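Local atomic coordinates of aminotransferase, class I (Staphylococcus aureus, PDB entry 2O1B), a protein that probably catalyses the pyridoxal-phosphate-dependent transfer of an amino group between an amino acid and a 2-oxo acid, as class I aminotransferases do. Residues A[117-122]-A[143-148]; A[341-346]-A[350-355]; A[98-103]-A[300-305]; A[314-319]-A[330-335]. All blocks are in the same frame, centred on the assembly; numbering follows the deposited sequence.

Interaction 1 (A[117-122]-A[143-148]); sequences GTKNGL and YTDYLA. With PLP (pyridoxal-5'-phosphate), chain B.
K119 and D145, and L122 and Y146, bring the two segments together beside the bound cofactor. The extended K119 chain crosses the D145 side chain at about a right angle, and its CE comes 3.4 Å from D145 OD2. The direct salt bridge is long, 3.7 Å from K119 NZ to D145 OD2, and two waters bridge the same groups: each accepts from K119 NZ and donates to the carboxylate, one to OD2 and one to OD1. K119 NZ has further acceptors in the carbonyls of T280 and N283 of the second subunit, so the ammonium ties this contact to the dimer interface. On the same helix, L122 CD2 lies 4.1 Å from Y146 CE1, while the other methyl, CD1, rests 3.6 Å from PLP C6. The Y146 hydroxyl is fixed by hydrogen bonds with D220 and T188. The Y143 ring covers the cofactor, with PLP C2 3.5 Å above the ring plane and over its centre; CG anti to the backbone N (chi1 -166°) puts the ring there. At the helix start, T118 N donates to PLP O3P (2.9 Å, N-H...O 156°) and K119 N to PLP O2P (3.0 Å). A phosphate held by the first amides of helix 118-129, where the helix dipole probably assists, together with a tyrosine ring laid over the pyridine, is characteristic of the cofactor site of fold type I aminotransferases.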
# COMPACT_ATOMS: atom_id res chain seq x y z
N GLY A 117 5.75 3.16 -3.30
CA GLY A 117 5.53 4.51 -3.81
C GLY A 117 5.57 5.44 -2.61
O GLY A 117 5.04 5.09 -1.55
N THR A 118 6.19 6.61 -2.76
CA THR A 118 6.39 7.51 -1.63
C THR A 118 5.11 8.10 -1.06
O THR A 118 5.05 8.40 0.13
CB THR A 118 7.39 8.67 -1.92
OG1 THR A 118 6.89 9.55 -2.95
CG2 THR A 118 8.74 8.10 -2.33
N LYS A 119 4.09 8.26 -1.90
CA LYS A 119 2.80 8.77 -1.43
C LYS A 119 2.33 7.95 -0.22
O LYS A 119 1.95 8.51 0.82
CB LYS A 119 1.76 8.77 -2.55
CG LYS A 119 0.40 9.35 -2.13
CD LYS A 119 -0.66 9.16 -3.20
CE LYS A 119 -2.01 9.70 -2.71
NZ LYS A 119 -2.96 9.91 -3.85
N ASN A 120 2.39 6.63 -0.35
CA ASN A 120 1.99 5.73 0.72
C ASN A 120 2.76 5.96 2.03
O ASN A 120 2.15 5.94 3.12
CB ASN A 120 2.15 4.27 0.27
CG ASN A 120 1.46 3.29 1.19
OD1 ASN A 120 0.22 3.24 1.26
ND2 ASN A 120 2.25 2.50 1.90
N GLY A 121 4.07 6.18 1.93
CA GLY A 121 4.90 6.42 3.11
C GLY A 121 4.73 7.80 3.70
O GLY A 121 4.65 7.96 4.93
N LEU A 122 4.65 8.81 2.83
CA LEU A 122 4.41 10.19 3.25
C LEU A 122 3.11 10.31 4.01
O LEU A 122 3.07 10.97 5.04
CB LEU A 122 4.41 11.16 2.06
CG LEU A 122 5.78 11.42 1.40
CD1 LEU A 122 5.61 11.86 -0.05
CD2 LEU A 122 6.59 12.44 2.19
N TYR A 143 2.77 20.56 -1.20
CA TYR A 143 2.18 19.40 -1.83
C TYR A 143 0.84 19.00 -1.21
O TYR A 143 0.62 19.17 0.00
CB TYR A 143 3.18 18.25 -1.82
CG TYR A 143 2.85 17.09 -2.72
CD1 TYR A 143 2.72 17.27 -4.10
CD2 TYR A 143 2.74 15.80 -2.20
CE1 TYR A 143 2.44 16.20 -4.94
CE2 TYR A 143 2.46 14.74 -3.02
CZ TYR A 143 2.33 14.94 -4.39
OH TYR A 143 2.06 13.86 -5.20
N THR A 144 -0.03 18.49 -2.07
CA THR A 144 -1.45 18.28 -1.78
C THR A 144 -1.74 17.10 -0.84
O THR A 144 -2.71 17.13 -0.09
CB THR A 144 -2.22 18.02 -3.10
OG1 THR A 144 -1.52 17.05 -3.88
CG2 THR A 144 -2.35 19.31 -3.90
N ASP A 145 -0.90 16.07 -0.91
CA ASP A 145 -1.23 14.78 -0.28
C ASP A 145 -0.96 14.65 1.23
O ASP A 145 -1.48 13.74 1.88
CB ASP A 145 -0.56 13.64 -1.06
CG ASP A 145 -1.12 13.50 -2.46
OD1 ASP A 145 -2.13 14.17 -2.76
OD2 ASP A 145 -0.57 12.72 -3.26
N TYR A 146 -0.17 15.57 1.80
CA TYR A 146 0.20 15.47 3.21
C TYR A 146 -1.01 15.58 4.13
O TYR A 146 -1.09 14.88 5.12
CB TYR A 146 1.22 16.54 3.62
CG TYR A 146 2.43 16.65 2.73
CD1 TYR A 146 2.97 15.52 2.09
CD2 TYR A 146 3.07 17.88 2.56
CE1 TYR A 146 4.11 15.63 1.27
CE2 TYR A 146 4.20 18.00 1.76
CZ TYR A 146 4.71 16.88 1.11
OH TYR A 146 5.82 17.02 0.33
N LEU A 147 -1.94 16.46 3.77
CA LEU A 147 -3.07 16.81 4.64
C LEU A 147 -3.84 15.56 5.06
O LEU A 147 -4.22 15.43 6.23
CB LEU A 147 -4.01 17.78 3.92
CG LEU A 147 -4.88 18.82 4.63
CD1 LEU A 147 -6.12 19.13 3.80
CD2 LEU A 147 -5.27 18.47 6.04
N ALA A 148 -4.07 14.66 4.11
CA ALA A 148 -4.79 13.42 4.36
C ALA A 148 -4.13 12.59 5.47
O ALA A 148 -4.82 12.10 6.38
CB ALA A 148 -4.89 12.59 3.08
N1 PLP B . 5.80 14.22 -3.20
C2 PLP B . 5.93 15.14 -4.22
C2A PLP B . 6.41 16.54 -3.90
C3 PLP B . 5.65 14.74 -5.53
O3 PLP B . 5.76 15.61 -6.57
C4 PLP B . 5.23 13.42 -5.78
C4A PLP B . 5.47 12.88 -7.16
C5 PLP B . 5.09 12.51 -4.73
C6 PLP B . 5.38 12.93 -3.43
C5A PLP B . 4.62 11.08 -4.97
O4P PLP B . 5.61 10.27 -5.57
P PLP B . 5.38 8.68 -5.76
O1P PLP B . 5.14 8.38 -7.23
O2P PLP B . 4.18 8.31 -4.93
O3P PLP B . 6.63 7.99 -5.29
O HOH W 1 -1.73 11.61 -5.70
O HOH W 2 -4.32 12.54 -3.31

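Interaction 2 (A[341-346]-A[350-355])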
# COMPACT_ATOMS: atom_id res chain seq x y z
N LEU A 341 3.17 30.04 -12.22
CA LEU A 341 2.75 31.21 -13.00
C LEU A 341 1.69 32.01 -12.25
O LEU A 341 0.74 31.44 -11.74
CB LEU A 341 2.12 30.74 -14.33
CG LEU A 341 2.07 31.50 -15.66
CD1 LEU A 341 0.66 31.40 -16.23
CD2 LEU A 341 2.51 32.96 -15.62
N GLU A 342 1.85 33.33 -12.21
CA GLU A 342 0.80 34.21 -11.68
C GLU A 342 -0.46 34.16 -12.54
O GLU A 342 -0.38 34.11 -13.77
CB GLU A 342 1.29 35.66 -11.60
CG GLU A 342 2.43 35.90 -10.61
CD GLU A 342 2.55 37.36 -10.17
OE1 GLU A 342 1.53 38.07 -10.12
OE2 GLU A 342 3.68 37.79 -9.88
N THR A 343 -1.62 34.17 -11.88
CA THR A 343 -2.87 34.47 -12.57
C THR A 343 -2.96 35.97 -12.84
O THR A 343 -2.39 36.79 -12.09
CB THR A 343 -4.11 34.01 -11.78
OG1 THR A 343 -4.20 34.73 -10.54
CG2 THR A 343 -4.07 32.50 -11.54
N PRO A 344 -3.65 36.36 -13.93
CA PRO A 344 -3.80 37.77 -14.23
C PRO A 344 -4.84 38.38 -13.30
O PRO A 344 -5.61 37.63 -12.69
CB PRO A 344 -4.31 37.78 -15.67
CG PRO A 344 -4.92 36.47 -15.88
CD PRO A 344 -4.33 35.51 -14.92
N PRO A 345 -4.84 39.73 -13.17
CA PRO A 345 -5.87 40.35 -12.33
C PRO A 345 -7.28 39.97 -12.77
O PRO A 345 -7.55 39.83 -13.98
CB PRO A 345 -5.63 41.86 -12.50
CG PRO A 345 -4.58 42.02 -13.53
CD PRO A 345 -3.91 40.71 -13.75
N GLY A 346 -8.17 39.77 -11.80
CA GLY A 346 -9.56 39.43 -12.07
C GLY A 346 -9.82 37.94 -12.27
O GLY A 346 -10.95 37.54 -12.48
N GLU A 350 -8.56 29.01 -10.00
CA GLU A 350 -9.59 28.13 -10.55
C GLU A 350 -10.31 28.77 -11.74
O GLU A 350 -10.63 28.09 -12.72
CB GLU A 350 -10.57 27.72 -9.45
CG GLU A 350 -9.94 26.84 -8.37
CD GLU A 350 -10.94 26.41 -7.29
OE1 GLU A 350 -11.19 25.19 -7.18
OE2 GLU A 350 -11.47 27.28 -6.55
N GLN A 351 -10.53 30.08 -11.67
CA GLN A 351 -11.08 30.84 -12.79
C GLN A 351 -10.11 30.86 -13.97
O GLN A 351 -10.51 30.73 -15.12
CB GLN A 351 -11.43 32.26 -12.36
CG GLN A 351 -12.71 32.36 -11.55
CD GLN A 351 -12.87 33.68 -10.84
OE1 GLN A 351 -11.90 34.42 -10.65
NE2 GLN A 351 -14.10 33.99 -10.44
N PHE A 352 -8.82 31.03 -13.67
CA PHE A 352 -7.80 31.01 -14.72
C PHE A 352 -7.62 29.60 -15.28
O PHE A 352 -7.40 29.45 -16.48
CB PHE A 352 -6.47 31.56 -14.20
CG PHE A 352 -5.49 31.97 -15.29
CD1 PHE A 352 -4.15 31.62 -15.21
CD2 PHE A 352 -5.92 32.73 -16.39
CE1 PHE A 352 -3.25 32.00 -16.20
CE2 PHE A 352 -5.02 33.11 -17.39
CZ PHE A 352 -3.68 32.74 -17.29
N GLU A 353 -7.75 28.58 -14.43
CA GLU A 353 -7.70 27.19 -14.89
C GLU A 353 -8.82 26.92 -15.89
O GLU A 353 -8.57 26.37 -16.97
CB GLU A 353 -7.79 26.21 -13.71
CG GLU A 353 -7.80 24.74 -14.15
CD GLU A 353 -8.58 23.82 -13.20
OE1 GLU A 353 -9.13 24.30 -12.18
OE2 GLU A 353 -8.63 22.60 -13.50
N GLN A 354 -10.04 27.32 -15.53
CA GLN A 354 -11.19 27.14 -16.41
C GLN A 354 -11.05 27.95 -17.71
O GLN A 354 -11.33 27.43 -18.79
CB GLN A 354 -12.50 27.43 -15.67
CG GLN A 354 -13.71 26.67 -16.23
CD GLN A 354 -13.62 25.14 -16.09
OE1 GLN A 354 -12.82 24.60 -15.31
NE2 GLN A 354 -14.45 24.44 -16.85
N PHE A 355 -10.61 29.21 -17.59
CA PHE A 355 -10.28 30.03 -18.77
C PHE A 355 -9.34 29.34 -19.75
O PHE A 355 -9.64 29.23 -20.94
CB PHE A 355 -9.68 31.37 -18.32
CG PHE A 355 -9.30 32.29 -19.45
CD1 PHE A 355 -10.26 33.10 -20.07
CD2 PHE A 355 -7.98 32.38 -19.89
CE1 PHE A 355 -9.91 33.97 -21.10
CE2 PHE A 355 -7.62 33.24 -20.93
CZ PHE A 355 -8.59 34.04 -21.53
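The F352 ring receives P344 on one face and L341 at its edge. P344 CD stands 3.5 Å from the F352 ring centroid and only 10° off the ring normal, a CH-pi contact centred on the face, whereas L341 CD1 approaches F352 CE1 near the ring plane at 4.0 Å. This is a strand-turn-helix connection in the C-terminal part of the fold: strand 338-342, which belongs to the four-stranded antiparallel sheet, runs out through T343 and two prolines before the chain turns into helix 349-360. The nearest backbones are those of T343 and F352, whose CA atoms are 6.4 Å apart, and the F352 side chain spans that distance. Its CG is anti to the backbone N (chi1 -162°), which carries the ring from the helix towards the outgoing chain, and it has by far the greatest share of the buried surface. The strand side is fixed by its sheet neighbour 377-381 and the residue before it: L341 and T343 make backbone hydrogen bonds to V378 and R376, and the L341 side chain also packs on V378 and I380. G346 and Q351 lie at the exposed end of the contact. The two branches of T343 have different partners: OG1 is hydrogen-bonded to the backbone O of Y347, with a weak bond to R376 O, and the methyl CG2 lies against the root of the phenylalanine, 3.7 Å from F352 CB.

Interaction 3 (A[98-103]-A[300-305]); sequences YQRQYN and HYDDFL
The last turn of helix 88-102 meets the first turn of helix 302-325, with the CA atoms of Q101 and D302 8.5 Å apart, a spacing bridged by side chains. R100 grips the D302 carboxylate side-on with two nitrogens, one to each oxygen. Its NE reaches OD1 of D302 at 2.7 Å in an almost straight bond (N-H...O 174°) on the syn side, and its NH2 reaches OD2 of D302 at 3.1 Å from above the carboxylate plane. The mismatch follows from the two planes being turned 36° against each other. Q101, bent at chi2, and D302 approach from opposite directions: Q101 NE2 gives a weak bond to D302 OD2 (3.1 Å), with amide and carboxylate planes 80° apart. The same NE2 is joined to the D302 backbone O through a water, while OE1 of Q101 accepts from K231 NZ. Thus OD2 of D302 has two donors and OD1 one, which would probably favour the charged form. L305 CD1 is also close, 4.1 Å from Q101 NE2. Around this polar cluster, D302 and L305 lean on F97 of helix 88-102, L305 also touches Y249 of strand 245-250, and the L298 carbonyl of helix 288-300 accepts a weak hydrogen bond from R100 NH2.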
# COMPACT_ATOMS: atom_id res chain seq x y z
N TYR A 98 22.70 6.71 -1.42
CA TYR A 98 22.87 7.86 -0.54
C TYR A 98 24.32 8.22 -0.22
O TYR A 98 24.66 9.40 -0.14
CB TYR A 98 22.01 7.72 0.72
CG TYR A 98 20.77 8.58 0.59
CD1 TYR A 98 19.77 8.26 -0.34
CD2 TYR A 98 20.63 9.74 1.34
CE1 TYR A 98 18.64 9.07 -0.49
CE2 TYR A 98 19.50 10.55 1.21
CZ TYR A 98 18.52 10.21 0.29
OH TYR A 98 17.41 11.02 0.16
N GLN A 99 25.18 7.21 -0.09
CA GLN A 99 26.60 7.44 0.14
C GLN A 99 27.27 8.16 -1.03
O GLN A 99 27.89 9.21 -0.83
CB GLN A 99 27.34 6.12 0.45
CG GLN A 99 28.81 6.31 0.81
CD GLN A 99 29.01 7.14 2.07
OE1 GLN A 99 28.50 6.80 3.14
NE2 GLN A 99 29.75 8.22 1.94
N ARG A 100 27.17 7.61 -2.24
CA ARG A 100 27.84 8.26 -3.37
C ARG A 100 27.11 9.51 -3.87
O ARG A 100 27.73 10.39 -4.46
CB ARG A 100 28.15 7.28 -4.51
CG ARG A 100 26.95 6.67 -5.17
CD ARG A 100 27.31 5.81 -6.37
NE ARG A 100 26.10 5.58 -7.15
CZ ARG A 100 25.25 4.56 -6.97
NH1 ARG A 100 25.48 3.63 -6.05
NH2 ARG A 100 24.17 4.48 -7.72
N GLN A 101 25.80 9.61 -3.61
CA GLN A 101 25.05 10.80 -4.01
C GLN A 101 25.23 11.97 -3.03
O GLN A 101 25.52 13.09 -3.45
CB GLN A 101 23.55 10.49 -4.22
CG GLN A 101 23.22 9.67 -5.49
CD GLN A 101 23.24 10.49 -6.77
OE1 GLN A 101 23.28 11.73 -6.73
NE2 GLN A 101 23.20 9.81 -7.92
N TYR A 102 25.07 11.70 -1.74
CA TYR A 102 25.01 12.76 -0.73
C TYR A 102 26.01 12.64 0.43
O TYR A 102 25.95 13.43 1.39
CB TYR A 102 23.56 12.89 -0.20
CG TYR A 102 22.53 13.01 -1.30
CD1 TYR A 102 21.67 11.96 -1.60
CD2 TYR A 102 22.44 14.18 -2.07
CE1 TYR A 102 20.72 12.07 -2.64
CE2 TYR A 102 21.49 14.30 -3.09
CZ TYR A 102 20.65 13.24 -3.38
OH TYR A 102 19.72 13.36 -4.41
N ASN A 103 26.95 11.70 0.33
CA ASN A 103 27.91 11.39 1.41
C ASN A 103 27.22 11.18 2.77
O ASN A 103 27.71 11.63 3.81
CB ASN A 103 29.04 12.43 1.49
CG ASN A 103 30.26 11.92 2.26
OD1 ASN A 103 30.58 10.73 2.23
ND2 ASN A 103 30.96 12.84 2.93
N HIS A 300 22.71 1.64 -11.27
CA HIS A 300 23.31 1.87 -12.59
C HIS A 300 22.95 3.18 -13.30
O HIS A 300 23.50 3.46 -14.36
CB HIS A 300 23.02 0.70 -13.52
CG HIS A 300 23.60 -0.59 -13.07
ND1 HIS A 300 22.85 -1.59 -12.49
CD2 HIS A 300 24.88 -1.05 -13.11
CE1 HIS A 300 23.63 -2.61 -12.19
NE2 HIS A 300 24.87 -2.31 -12.55
N TYR A 301 22.04 3.97 -12.72
CA TYR A 301 21.49 5.11 -13.48
C TYR A 301 21.73 6.51 -12.92
O TYR A 301 20.90 7.40 -13.07
CB TYR A 301 20.02 4.87 -13.82
CG TYR A 301 19.82 3.75 -14.82
CD1 TYR A 301 19.71 2.42 -14.41
CD2 TYR A 301 19.75 4.02 -16.19
CE1 TYR A 301 19.54 1.39 -15.33
CE2 TYR A 301 19.58 3.00 -17.12
CZ TYR A 301 19.47 1.69 -16.68
OH TYR A 301 19.29 0.69 -17.60
N ASP A 302 22.90 6.71 -12.32
CA ASP A 302 23.32 8.04 -11.87
C ASP A 302 23.38 9.05 -13.02
O ASP A 302 22.92 10.18 -12.89
CB ASP A 302 24.69 7.96 -11.19
CG ASP A 302 24.62 7.39 -9.78
OD1 ASP A 302 25.70 7.31 -9.14
OD2 ASP A 302 23.51 7.05 -9.32
N ASP A 303 23.98 8.64 -14.14
CA ASP A 303 24.12 9.51 -15.31
C ASP A 303 22.74 9.90 -15.87
O ASP A 303 22.51 11.06 -16.25
CB ASP A 303 24.98 8.85 -16.40
CG ASP A 303 26.43 8.66 -15.96
OD1 ASP A 303 26.86 9.31 -14.99
OD2 ASP A 303 27.13 7.85 -16.60
N PHE A 304 21.83 8.93 -15.91
CA PHE A 304 20.49 9.18 -16.42
C PHE A 304 19.77 10.22 -15.56
O PHE A 304 19.06 11.05 -16.10
CB PHE A 304 19.68 7.89 -16.50
CG PHE A 304 18.26 8.08 -16.96
CD1 PHE A 304 17.23 8.21 -16.03
CD2 PHE A 304 17.95 8.13 -18.32
CE1 PHE A 304 15.92 8.38 -16.44
CE2 PHE A 304 16.64 8.30 -18.75
CZ PHE A 304 15.61 8.43 -17.80
N LEU A 305 19.96 10.17 -14.24
CA LEU A 305 19.37 11.18 -13.34
C LEU A 305 19.86 12.58 -13.71
O LEU A 305 19.09 13.55 -13.67
CB LEU A 305 19.73 10.89 -11.88
CG LEU A 305 19.04 9.73 -11.16
CD1 LEU A 305 19.47 9.73 -9.70
CD2 LEU A 305 17.53 9.84 -11.26
O HOH W 3 23.04 11.43 -10.39

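Interaction 4 (A[314-319]-A[330-335]); sequences TRRDRF and FVHAKG
Helix 302-325 packs against the chain that leaves edge strand 330-331 in the C-terminal part of the aminotransferase fold, and R316 joins the two by reaching from the helix to the backbone of A333. Its NH1 donates to A333 O at 2.8 Å with an N-H...O angle of 165°. The carbonyl oxygen lies in the guanidinium plane, as a well-directed bond requires. CG of R316 sits anti to the backbone N, and the chain then bends at chi3 (56°), which swings the guanidinium alongside the loop. D317, the next residue on the helix, also holds the group: R316 NH2 meets D317 OD2 at 2.8 Å on its syn lone pair, tilted from the guanidinium plane, and R316 NE adds a weak bond to the same oxygen. The H332 ring lies over one face of the guanidinium, the planes 35° apart. The guanidinium is thus bonded to A333 and D317 and has H332 over one face, which probably limits its rotation. Further along the helix, E320 OE1 accepts from A333 N, so the helix engages both the amide and the carbonyl of this alanine. The aliphatic part of the arginine touches the alanine too, with R316 CD 3.9 Å from A333 CB.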
# COMPACT_ATOMS: atom_id res chain seq x y z
N THR A 314 16.73 22.90 -19.64
CA THR A 314 16.58 23.63 -20.90
C THR A 314 15.10 23.83 -21.27
O THR A 314 14.72 24.91 -21.71
CB THR A 314 17.38 23.01 -22.07
OG1 THR A 314 16.60 22.01 -22.72
CG2 THR A 314 18.68 22.41 -21.60
N ARG A 315 14.28 22.80 -21.08
CA ARG A 315 12.83 22.95 -21.25
C ARG A 315 12.33 24.17 -20.47
O ARG A 315 11.54 24.96 -20.99
CB ARG A 315 12.09 21.69 -20.79
CG ARG A 315 12.08 20.57 -21.80
CD ARG A 315 11.31 19.38 -21.25
NE ARG A 315 11.29 18.28 -22.21
CZ ARG A 315 10.66 17.12 -22.01
NH1 ARG A 315 9.99 16.90 -20.89
NH2 ARG A 315 10.72 16.19 -22.95
N ARG A 316 12.82 24.33 -19.24
CA ARG A 316 12.50 25.48 -18.39
C ARG A 316 13.03 26.78 -19.01
O ARG A 316 12.32 27.79 -19.04
CB ARG A 316 13.11 25.29 -17.00
CG ARG A 316 12.86 26.44 -16.04
CD ARG A 316 13.97 26.56 -15.00
NE ARG A 316 15.30 26.70 -15.60
CZ ARG A 316 16.41 27.02 -14.92
NH1 ARG A 316 16.37 27.25 -13.61
NH2 ARG A 316 17.57 27.09 -15.56
N ASP A 317 14.28 26.74 -19.48
CA ASP A 317 14.93 27.93 -20.06
C ASP A 317 14.14 28.49 -21.25
O ASP A 317 13.97 29.70 -21.37
CB ASP A 317 16.36 27.60 -20.49
CG ASP A 317 17.29 27.35 -19.32
OD1 ASP A 317 18.39 26.78 -19.52
OD2 ASP A 317 16.92 27.71 -18.18
N ARG A 318 13.68 27.59 -22.11
CA ARG A 318 12.93 27.95 -23.30
C ARG A 318 11.55 28.49 -22.96
O ARG A 318 11.10 29.48 -23.54
CB ARG A 318 12.81 26.75 -24.24
CG ARG A 318 14.10 26.39 -24.93
CD ARG A 318 14.10 24.95 -25.44
NE ARG A 318 13.08 24.71 -26.46
CZ ARG A 318 13.13 25.17 -27.71
NH1 ARG A 318 14.15 25.93 -28.11
NH2 ARG A 318 12.15 24.88 -28.55
N PHE A 319 10.90 27.85 -22.00
CA PHE A 319 9.54 28.22 -21.64
C PHE A 319 9.50 29.53 -20.88
O PHE A 319 8.65 30.39 -21.15
CB PHE A 319 8.89 27.11 -20.83
CG PHE A 319 7.40 27.24 -20.71
CD1 PHE A 319 6.58 26.83 -21.74
CD2 PHE A 319 6.83 27.76 -19.56
CE1 PHE A 319 5.20 26.95 -21.63
CE2 PHE A 319 5.45 27.88 -19.44
CZ PHE A 319 4.64 27.47 -20.47
N PHE A 330 5.97 35.23 -13.59
CA PHE A 330 6.11 33.89 -13.04
C PHE A 330 7.18 33.88 -11.94
O PHE A 330 7.94 34.85 -11.78
CB PHE A 330 6.48 32.89 -14.16
CG PHE A 330 7.78 33.22 -14.87
CD1 PHE A 330 8.98 32.68 -14.43
CD2 PHE A 330 7.79 34.08 -15.97
CE1 PHE A 330 10.19 32.99 -15.08
CE2 PHE A 330 8.98 34.39 -16.62
CZ PHE A 330 10.18 33.85 -16.18
N VAL A 331 7.22 32.80 -11.18
CA VAL A 331 8.31 32.57 -10.24
C VAL A 331 9.29 31.60 -10.93
O VAL A 331 8.93 30.48 -11.28
CB VAL A 331 7.80 32.04 -8.88
CG1 VAL A 331 8.93 31.59 -7.98
CG2 VAL A 331 6.97 33.12 -8.19
N HIS A 332 10.51 32.08 -11.15
CA HIS A 332 11.58 31.28 -11.77
C HIS A 332 11.73 29.95 -11.02
O HIS A 332 11.82 29.93 -9.79
CB HIS A 332 12.89 32.09 -11.78
CG HIS A 332 14.08 31.34 -12.29
ND1 HIS A 332 15.19 31.09 -11.51
CD2 HIS A 332 14.35 30.80 -13.50
CE1 HIS A 332 16.08 30.42 -12.22
NE2 HIS A 332 15.60 30.23 -13.43
N ALA A 333 11.73 28.85 -11.78
CA ALA A 333 11.86 27.50 -11.24
C ALA A 333 13.33 27.14 -11.04
O ALA A 333 14.15 27.33 -11.93
CB ALA A 333 11.23 26.49 -12.18
N LYS A 334 13.66 26.60 -9.87
CA LYS A 334 15.05 26.27 -9.56
C LYS A 334 15.29 24.77 -9.59
O LYS A 334 16.42 24.30 -9.70
CB LYS A 334 15.44 26.84 -8.20
CG LYS A 334 15.21 28.34 -8.03
CD LYS A 334 15.72 28.80 -6.68
CE LYS A 334 15.08 30.09 -6.23
NZ LYS A 334 15.53 30.35 -4.84
N GLY A 335 14.20 24.02 -9.48
CA GLY A 335 14.20 22.57 -9.61
C GLY A 335 12.80 22.03 -9.85
O GLY A 335 11.83 22.79 -9.95

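In the fold
Interaction 1 is the buried member, its polar atoms shared between cofactor, water and second subunit; the other three are partly buried and lack any contact with that subunit. Interactions 3 and 4 use helix 302-325 at different points along its length: at its first turn an arginine-aspartate salt bridge links two helices, and further along an arginine grips a backbone carbonyl. Interactions 2 and 4 meet directly, L341 CD2 lying 4.2 Å from F330 CB, because strands 338-342 and 330-331 are neighbours in one antiparallel sheet; yet interaction 2 is apolar and interaction 4 polar. Interactions 2 and 3 lie on opposite sides of the chain's centre, about 39 Å apart between centres.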